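Local coordinates for antifreeze protein (Marinomonas primoryensis, PDB 3P4G) that binds ice as a hyperactive, calcium-dependent antifreeze protein built as a right-handed beta-helix, at residues 163-169 with 182-188; 73-77 with 94-98; 34-40 with 52-58. All blocks are in the same frame, centred on the assembly; numbering follows the deposited sequence. Where two conformers were deposited one is given.

In the fold
All three contacts join one coil of the beta-helix to the next, in the order 3, 2, 1 along the chain. Interactions 2 and 3 are near neighbours, centres 16 Å apart and nearest atoms about 6 Å. Their calcium sites are linked: D57 of interaction 3 bridges two ions, D84 shares the second of them, and D84 also binds the ion held by A98 of interaction 2. Interaction 1 lies nearer the middle of the chain, its centre 25 Å from that of interaction 2 and 35 Å from that of interaction 3. It reaches the same run of parallel strands as interaction 3, but it holds a magnesium ion.

Interaction 1 (163-169 with 182-188); sequences IIGHDVS and EVGRTIN. With MG (magnesium ion), chain T.
E182 pairs with I163 in parallel register at the end of two neighbouring strands, and its carbonyl O accepts I164 N at 2.8 Å in an almost straight bond (176°). Their side chains run alongside each other on the same face, with E182 OE1 beside the CG1 and CD1 carbons of I163. V183 turns to the other face with I164. V183 CG2 meets V168 CG2 at 3.8 Å, the two side chains crossing at about a right angle. G184 returns a bond from its N to I164 O and sits so close to G165 O that a CB in this place would collide with it. R185 N is bonded to H166 O. With CG anti to its carbonyl carbon (chi1 -61°) and the chain extended from there to NE, R185 runs beside H166 and lays its guanidinium flat on one face of the imidazole, centres 3.9 Å apart and planes 16° from parallel. T186 N reaches D167 OD1 at 3.1 Å from the anti side, somewhat out of the carboxylate plane, while T186 O takes V168 N; its hydroxyl is engaged by D207. I187 brings CG1 against V168 CB. N188 N bonds to V168 O, flanking the single V168-I187 bridge, and its ND2 gives a bond to S169 OG at 2.8 Å, close to the amide plane, besides a weak one to D167 OD2. D167 OD2 binds magnesium at 2.1 Å. Four waters also coordinate the ion: one donates to D167 OD1, another donates to N188 OD1, and a third accepts from N188 ND2. Of the two segments D167 alone supplies a direct ligand, while N188 lies in the second shell, holding two waters; the cation probably favours the charged form of D167, and its waters link it to N188.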
loop_
_atom_site.group_PDB
_atom_site.type_symbol
_atom_site.label_atom_id
_atom_site.label_comp_id
_atom_site.label_asym_id
_atom_site.label_seq_id
_atom_site.Cartn_x
_atom_site.Cartn_y
_atom_site.Cartn_z
ATOM N N ILE A 163 -0.330 -3.776 -4.765
ATOM C CA ILE A 163 -0.988 -5.010 -4.354
ATOM C C ILE A 163 0.054 -5.824 -3.548
ATOM O O ILE A 163 1.161 -6.079 -4.057
ATOM C CB ILE A 163 -1.440 -5.906 -5.537
ATOM C CG1 ILE A 163 -2.479 -5.253 -6.423
ATOM C CG2 ILE A 163 -2.066 -7.215 -4.995
ATOM C CD1 ILE A 163 -3.072 -6.251 -7.496
ATOM N N ILE A 164 -0.256 -6.069 -2.276
ATOM C CA ILE A 164 0.620 -6.842 -1.316
ATOM C C ILE A 164 -0.053 -8.134 -0.985
ATOM O O ILE A 164 -1.194 -8.151 -0.541
ATOM C CB ILE A 164 0.760 -6.023 -0.060
ATOM C CG1 ILE A 164 1.431 -4.742 -0.470
ATOM C CG2 ILE A 164 1.532 -6.820 1.094
ATOM C CD1 ILE A 164 1.231 -3.587 0.535
ATOM N N GLY A 165 0.670 -9.239 -1.139
ATOM C CA GLY A 165 0.069 -10.537 -0.825
ATOM C C GLY A 165 -0.164 -10.784 0.657
ATOM O O GLY A 165 -1.155 -11.377 1.051
ATOM N N HIS A 166 0.843 -10.450 1.449
ATOM C CA HIS A 166 0.785 -10.729 2.881
ATOM C C HIS A 166 0.609 -9.473 3.772
ATOM O O HIS A 166 -0.375 -8.732 3.614
ATOM C CB HIS A 166 1.977 -11.615 3.298
ATOM C CG HIS A 166 2.059 -12.921 2.558
ATOM N ND1 HIS A 166 3.179 -13.730 2.600
ATOM C CD2 HIS A 166 1.164 -13.563 1.767
ATOM C CE1 HIS A 166 2.963 -14.818 1.875
ATOM N NE2 HIS A 166 1.744 -14.745 1.360
ATOM N N ASP A 167 1.564 -9.181 4.684
ATOM C CA ASP A 167 1.334 -8.155 5.733
ATOM C C ASP A 167 2.055 -6.850 5.407
ATOM O O ASP A 167 3.013 -6.821 4.600
ATOM C CB ASP A 167 1.944 -8.614 7.083
ATOM C CG ASP A 167 1.297 -9.857 7.638
ATOM O OD1 ASP A 167 0.145 -10.168 7.310
ATOM O OD2 ASP A 167 1.960 -10.535 8.442
ATOM N N VAL A 168 1.604 -5.791 6.053
ATOM C CA VAL A 168 2.392 -4.544 6.075
ATOM C C VAL A 168 2.930 -4.389 7.498
ATOM O O VAL A 168 2.165 -4.282 8.465
ATOM C CB VAL A 168 1.538 -3.325 5.730
ATOM C CG1 VAL A 168 2.371 -2.026 5.875
ATOM C CG2 VAL A 168 0.959 -3.386 4.290
ATOM N N SER A 169 4.257 -4.339 7.610
ATOM C CA SER A 169 4.894 -4.070 8.905
ATOM C C SER A 169 5.667 -2.766 8.818
ATOM O O SER A 169 5.977 -2.153 9.858
ATOM C CB SER A 169 5.832 -5.215 9.296
ATOM O OG SER A 169 5.119 -6.408 9.687
ATOM N N GLU A 182 -4.166 -2.716 -2.055
ATOM C CA GLU A 182 -4.807 -3.934 -1.517
ATOM C C GLU A 182 -3.769 -4.712 -0.701
ATOM O O GLU A 182 -2.662 -5.026 -1.198
ATOM C CB GLU A 182 -5.290 -4.801 -2.679
ATOM C CG GLU A 182 -6.414 -4.110 -3.535
ATOM C CD GLU A 182 -6.837 -4.885 -4.770
ATOM O OE1 GLU A 182 -6.129 -5.825 -5.183
ATOM O OE2 GLU A 182 -7.875 -4.511 -5.376
ATOM N N VAL A 183 -4.110 -4.980 0.550
ATOM C CA VAL A 183 -3.239 -5.770 1.462
ATOM C C VAL A 183 -3.912 -7.095 1.665
ATOM O O VAL A 183 -5.039 -7.140 2.187
ATOM C CB VAL A 183 -3.080 -5.045 2.829
ATOM C CG1 VAL A 183 -2.183 -5.875 3.766
ATOM C CG2 VAL A 183 -2.492 -3.598 2.662
ATOM N N GLY A 184 -3.236 -8.203 1.317
ATOM C CA GLY A 184 -3.872 -9.525 1.335
ATOM C C GLY A 184 -4.052 -10.045 2.741
ATOM O O GLY A 184 -4.967 -10.813 3.016
ATOM N N ARG A 185 -3.157 -9.622 3.654
ATOM C CA ARG A 185 -3.285 -10.010 5.029
ATOM C C ARG A 185 -3.400 -8.809 5.960
ATOM O O ARG A 185 -4.316 -8.015 5.770
ATOM C CB ARG A 185 -2.225 -11.057 5.427
ATOM C CG ARG A 185 -2.397 -12.313 4.587
ATOM C CD ARG A 185 -1.388 -13.425 4.897
ATOM N NE ARG A 185 -1.612 -14.488 3.909
ATOM C CZ ARG A 185 -0.863 -15.579 3.768
ATOM N NH1 ARG A 185 0.170 -15.792 4.569
ATOM N NH2 ARG A 185 -1.163 -16.458 2.809
ATOM N N THR A 186 -2.465 -8.619 6.898
ATOM C CA THR A 186 -2.701 -7.735 8.030
ATOM C C THR A 186 -1.756 -6.560 8.046
ATOM O O THR A 186 -0.585 -6.689 7.652
ATOM C CB THR A 186 -2.581 -8.586 9.343
ATOM O OG1 THR A 186 -3.728 -9.470 9.415
ATOM C CG2 THR A 186 -2.466 -7.740 10.629
ATOM N N ILE A 187 -2.289 -5.405 8.437
ATOM C CA ILE A 187 -1.447 -4.256 8.717
ATOM C C ILE A 187 -1.089 -4.429 10.182
ATOM O O ILE A 187 -1.928 -4.233 11.070
ATOM C CB ILE A 187 -2.113 -2.921 8.450
ATOM C CG1 ILE A 187 -2.483 -2.823 6.975
ATOM C CG2 ILE A 187 -1.115 -1.766 8.774
ATOM C CD1 ILE A 187 -3.230 -1.530 6.559
ATOM N N ASN A 188 0.152 -4.831 10.408
ATOM C CA ASN A 188 0.672 -5.107 11.750
ATOM C C ASN A 188 0.757 -3.862 12.637
ATOM O O ASN A 188 0.619 -2.756 12.170
ATOM C CB ASN A 188 2.018 -5.829 11.649
ATOM C CG ASN A 188 1.867 -7.309 11.303
ATOM O OD1 ASN A 188 1.011 -8.019 11.860
ATOM N ND2 ASN A 188 2.756 -7.800 10.432
HETATM MG MG MG T . 1.061 -11.770 9.819
HETATM O O HOH W 1 -0.508 -12.252 8.730
HETATM O O HOH W 2 2.958 -10.871 10.832
HETATM O O HOH W 3 0.098 -10.328 11.396
HETATM O O HOH W 4 0.977 -13.159 11.386
#

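Interaction 2 (73-77 with 94-98). With CA (calcium ion), chain G.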
loop_
_atom_site.group_PDB
_atom_site.type_symbol
_atom_site.label_atom_id
_atom_site.label_comp_id
_atom_site.label_asym_id
_atom_site.label_seq_id
_atom_site.Cartn_x
_atom_site.Cartn_y
_atom_site.Cartn_z
ATOM N N ASN A 73 23.732 4.978 -1.123
ATOM C CA ASN A 73 22.660 5.288 -2.087
ATOM C C ASN A 73 23.008 5.093 -3.549
ATOM O O ASN A 73 22.205 5.480 -4.442
ATOM C CB ASN A 73 21.990 6.649 -1.862
ATOM C CG ASN A 73 21.575 6.844 -0.437
ATOM O OD1 ASN A 73 20.830 6.053 0.085
ATOM N ND2 ASN A 73 22.147 7.870 0.241
ATOM N N VAL A 74 24.168 4.491 -3.792
ATOM C CA VAL A 74 24.577 4.159 -5.167
ATOM C C VAL A 74 23.929 2.849 -5.634
ATOM O O VAL A 74 23.822 1.908 -4.857
ATOM C CB VAL A 74 26.105 4.106 -5.331
ATOM C CG1 VAL A 74 26.499 3.622 -6.724
ATOM C CG2 VAL A 74 26.697 5.510 -5.060
ATOM N N ALA A 75 23.499 2.780 -6.900
ATOM C CA ALA A 75 22.844 1.561 -7.390
ATOM C C ALA A 75 23.914 0.530 -7.729
ATOM O O ALA A 75 24.948 0.883 -8.303
ATOM C CB ALA A 75 22.008 1.879 -8.688
ATOM N N VAL A 76 23.676 -0.731 -7.391
ATOM C CA VAL A 76 24.475 -1.831 -7.909
ATOM C C VAL A 76 24.067 -2.129 -9.363
ATOM O O VAL A 76 24.941 -2.283 -10.255
ATOM C CB VAL A 76 24.321 -3.075 -7.020
ATOM C CG1 VAL A 76 25.038 -4.275 -7.626
ATOM C CG2 VAL A 76 24.878 -2.740 -5.581
ATOM N N LEU A 77 22.763 -2.152 -9.599
ATOM C CA LEU A 77 22.243 -2.452 -10.923
ATOM C C LEU A 77 21.458 -1.212 -11.376
ATOM O O LEU A 77 20.509 -0.816 -10.703
ATOM C CB LEU A 77 21.360 -3.698 -10.825
ATOM C CG LEU A 77 20.524 -4.120 -12.008
ATOM C CD1 LEU A 77 21.167 -4.012 -13.336
ATOM C CD2 LEU A 77 20.140 -5.593 -11.741
ATOM N N GLY A 94 21.531 -5.873 -3.465
ATOM C CA GLY A 94 22.192 -4.612 -3.840
ATOM C C GLY A 94 21.176 -3.734 -4.572
ATOM O O GLY A 94 20.242 -4.249 -5.238
ATOM N N LYS A 95 21.336 -2.412 -4.431
ATOM C CA LYS A 95 20.319 -1.471 -4.880
ATOM C C LYS A 95 20.045 -1.540 -6.387
ATOM O O LYS A 95 20.966 -1.604 -7.177
ATOM C CB LYS A 95 20.718 -0.031 -4.511
ATOM C CG LYS A 95 19.731 1.033 -5.070
ATOM C CD LYS A 95 20.104 2.455 -4.563
ATOM C CE LYS A 95 19.109 3.440 -5.158
ATOM N NZ LYS A 95 19.364 4.800 -4.617
ATOM N N ILE A 96 18.775 -1.478 -6.759
ATOM C CA ILE A 96 18.365 -1.378 -8.181
ATOM C C ILE A 96 17.832 0.026 -8.429
ATOM O O ILE A 96 17.031 0.562 -7.642
ATOM C CB ILE A 96 17.277 -2.399 -8.536
ATOM C CG1 ILE A 96 17.845 -3.847 -8.474
ATOM C CG2 ILE A 96 16.684 -2.139 -9.977
ATOM C CD1 ILE A 96 16.723 -4.894 -8.565
ATOM N N ASP A 97 18.290 0.630 -9.524
ATOM C CA ASP A 97 17.681 1.881 -9.975
ATOM C C ASP A 97 17.248 1.625 -11.432
ATOM O O ASP A 97 18.087 1.283 -12.285
ATOM C CB ASP A 97 18.730 2.977 -9.928
ATOM C CG ASP A 97 18.241 4.317 -10.514
ATOM O OD1 ASP A 97 17.014 4.519 -10.747
ATOM O OD2 ASP A 97 19.141 5.203 -10.690
ATOM N N ALA A 98 15.954 1.740 -11.679
ATOM C CA ALA A 98 15.429 1.581 -13.043
ATOM C C ALA A 98 15.577 2.885 -13.860
ATOM O O ALA A 98 15.457 2.869 -15.088
ATOM C CB ALA A 98 13.955 1.097 -13.010
HETATM CA CA CA G . 14.959 3.298 -17.349
HETATM O O HOH W 5 19.214 4.125 -1.362
#
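One carbonyl serves two successive amides: K95 O accepts L77 N at 3.1 Å in a nearly straight bond (174°) and, weakly, V76 N. The two segments run nearly at right angles, 73-77 lying 87° from 94-97 end to end. K95 stretches back along 73-75. CG lies anti to the backbone N (chi1 175°) and every later torsion is extended, which carries the methylenes over V74 O and A75 CA and brings NZ to N73 O at 2.9 Å, above the carbonyl plane. A water joins N73 OD1 to the same ammonium, weakly on the lysine side. An alanine here removes the chain over V74 and A75 and the ammonium, which is likely to leave N73 O without its charged mate and 73-75 less firmly held. V76 CG2 rests on G94 CA at 3.7 Å, where a side chain at G94 would clash, and A75 CB meets D97 CB. L77 and I96 pair in parallel, L77 O taking D97 N at 2.9 Å, and the side chains of L77 and I96 enter the core beside L86. A98 O then binds calcium with G80, G82, D84, T100 and D103, the ladder and ion site of a calcium-binding beta-helix.

Interaction 3 (34-40 with 52-58). With CA (calcium ion), chain E; CA (calcium ion), chain F.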
loop_
_atom_site.group_PDB
_atom_site.type_symbol
_atom_site.label_atom_id
_atom_site.label_comp_id
_atom_site.label_asym_id
_atom_site.label_seq_id
_atom_site.Cartn_x
_atom_site.Cartn_y
_atom_site.Cartn_z
ATOM N N ASP A 34 26.553 0.202 -23.169
ATOM C CA ASP A 34 26.510 1.468 -23.910
ATOM C C ASP A 34 25.118 1.885 -24.242
ATOM O O ASP A 34 24.153 1.350 -23.674
ATOM C CB ASP A 34 27.302 1.328 -25.220
ATOM C CG ASP A 34 26.789 0.215 -26.085
ATOM O OD1 ASP A 34 27.596 -0.301 -26.894
ATOM O OD2 ASP A 34 25.606 -0.164 -25.987
ATOM N N ALA A 35 25.023 2.832 -25.187
ATOM C CA ALA A 35 23.757 3.500 -25.504
ATOM C C ALA A 35 22.857 2.622 -26.384
ATOM O O ALA A 35 21.699 2.967 -26.615
ATOM C CB ALA A 35 24.006 4.889 -26.179
ATOM N N SER A 36 23.360 1.480 -26.837
ATOM C CA SER A 36 22.499 0.616 -27.626
ATOM C C SER A 36 21.432 0.007 -26.715
ATOM O O SER A 36 21.509 0.086 -25.469
ATOM C CB SER A 36 23.291 -0.482 -28.345
ATOM O OG SER A 36 23.761 -1.437 -27.424
ATOM N N ASN A 37 20.413 -0.556 -27.335
ATOM C CA ASN A 37 19.426 -1.360 -26.603
ATOM C C ASN A 37 20.079 -2.716 -26.275
ATOM O O ASN A 37 20.122 -3.634 -27.118
ATOM C CB ASN A 37 18.197 -1.570 -27.512
ATOM C CG ASN A 37 17.550 -0.266 -27.945
ATOM O OD1 ASN A 37 17.519 0.719 -27.199
ATOM N ND2 ASN A 37 17.015 -0.259 -29.169
ATOM N N ASN A 38 20.696 -2.795 -25.106
ATOM C CA ASN A 38 21.366 -4.008 -24.654
ATOM C C ASN A 38 20.469 -5.190 -24.306
ATOM O O ASN A 38 19.316 -5.032 -23.919
ATOM C CB ASN A 38 22.271 -3.683 -23.465
ATOM C CG ASN A 38 23.381 -2.732 -23.831
ATOM O OD1 ASN A 38 23.415 -1.581 -23.381
ATOM N ND2 ASN A 38 24.335 -3.213 -24.644
ATOM N N ASN A 39 21.032 -6.396 -24.430
ATOM C CA ASN A 39 20.379 -7.616 -23.936
ATOM C C ASN A 39 21.450 -8.334 -23.129
ATOM O O ASN A 39 22.473 -8.776 -23.683
ATOM C CB ASN A 39 19.855 -8.535 -25.067
ATOM C CG ASN A 39 19.147 -9.774 -24.513
ATOM O OD1 ASN A 39 18.344 -9.677 -23.588
ATOM N ND2 ASN A 39 19.467 -10.922 -25.038
ATOM N N VAL A 40 21.261 -8.361 -21.813
ATOM C CA VAL A 40 22.249 -8.942 -20.911
ATOM C C VAL A 40 21.647 -10.181 -20.288
ATOM O O VAL A 40 20.581 -10.104 -19.670
ATOM C CB VAL A 40 22.697 -7.922 -19.841
ATOM C CG1 VAL A 40 23.758 -8.559 -18.822
ATOM C CG2 VAL A 40 23.273 -6.688 -20.517
ATOM N N VAL A 52 23.374 -0.619 -17.657
ATOM C CA VAL A 52 23.122 -0.749 -19.083
ATOM C C VAL A 52 22.863 0.587 -19.782
ATOM O O VAL A 52 22.690 0.621 -21.015
ATOM C CB VAL A 52 22.023 -1.828 -19.383
ATOM C CG1 VAL A 52 22.615 -3.268 -19.226
ATOM C CG2 VAL A 52 20.805 -1.676 -18.475
ATOM N N LEU A 53 22.898 1.692 -19.014
ATOM C CA LEU A 53 23.022 3.051 -19.574
ATOM C C LEU A 53 21.837 3.383 -20.490
ATOM O O LEU A 53 20.711 2.904 -20.279
ATOM C CB LEU A 53 24.387 3.231 -20.325
ATOM C CG LEU A 53 25.637 3.092 -19.435
ATOM C CD1 LEU A 53 26.901 2.797 -20.242
ATOM C CD2 LEU A 53 25.855 4.355 -18.577
ATOM N N ALA A 54 22.073 4.233 -21.466
ATOM C CA ALA A 54 20.970 4.635 -22.359
ATOM C C ALA A 54 20.468 3.475 -23.228
ATOM O O ALA A 54 21.110 2.403 -23.352
ATOM C CB ALA A 54 21.341 5.841 -23.211
ATOM N N GLY A 55 19.311 3.714 -23.834
ATOM C CA GLY A 55 18.702 2.670 -24.641
ATOM C C GLY A 55 17.664 1.920 -23.836
ATOM O O GLY A 55 17.643 1.972 -22.600
ATOM N N ASP A 56 16.818 1.203 -24.546
ATOM C CA ASP A 56 15.782 0.390 -23.891
ATOM C C ASP A 56 16.392 -1.019 -23.742
ATOM O O ASP A 56 16.440 -1.804 -24.702
ATOM C CB ASP A 56 14.551 0.348 -24.789
ATOM C CG ASP A 56 13.912 1.725 -25.003
ATOM O OD1 ASP A 56 14.150 2.656 -24.200
ATOM O OD2 ASP A 56 13.178 1.863 -26.024
ATOM N N ASP A 57 16.883 -1.301 -22.538
ATOM C CA ASP A 57 17.747 -2.463 -22.283
ATOM C C ASP A 57 16.942 -3.558 -21.607
ATOM O O ASP A 57 16.044 -3.294 -20.805
ATOM C CB ASP A 57 18.870 -2.057 -21.331
ATOM C CG ASP A 57 19.689 -0.882 -21.864
ATOM O OD1 ASP A 57 20.323 -0.991 -22.954
ATOM O OD2 ASP A 57 19.711 0.153 -21.188
ATOM N N LYS A 58 17.336 -4.797 -21.856
ATOM C CA LYS A 58 16.746 -5.934 -21.182
ATOM C C LYS A 58 17.902 -6.613 -20.452
ATOM O O LYS A 58 18.989 -6.814 -21.028
ATOM C CB LYS A 58 16.141 -6.951 -22.168
ATOM C CG LYS A 58 15.514 -8.179 -21.399
ATOM C CD LYS A 58 14.485 -8.931 -22.276
ATOM C CE LYS A 58 13.989 -10.254 -21.614
ATOM N NZ LYS A 58 13.135 -11.000 -22.620
HETATM CA CA CA E . 22.122 0.431 -23.210
HETATM CA CA CA F . 18.521 1.963 -20.325
#
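K58, N38 and N37 give up most surface in this contact. K58 joins the preceding coil through its backbone, its N bonded to N38 O at 2.9 Å and its O accepting V40 N, in parallel register with N39. Its extended side chain begins alongside that of N39, K58 CB 3.8 Å from N39 OD1, before leading away. N38 lies beside D57, amide and carboxylate planes 23° apart, and its backbone N meets the anti lone pair of D57 OD1 at 2.8 Å. N37, its CG anti to the carbonyl carbon (chi1 -59°), swings OD1 to D56 N at 2.8 Å and near G55 CA; the backbone angles of G55 suit glycine alone. V40 CG2 packs on V52 CG1. Between the loops D57 OD1 binds one calcium at 2.3 Å, with N38 and the carbonyls of D34, S36, V52 and A54. D57 OD2 binds a second at 2.3 Å with the carbonyls of L53 and G55; M79, T81 and D84 complete it. S36 O and D57 OD1, 3.0 Å apart, bind the same calcium, whose charge probably offsets their repulsion, so losing calcium would probably leave these turns mutually repulsive, consistent with the protein's calcium dependence.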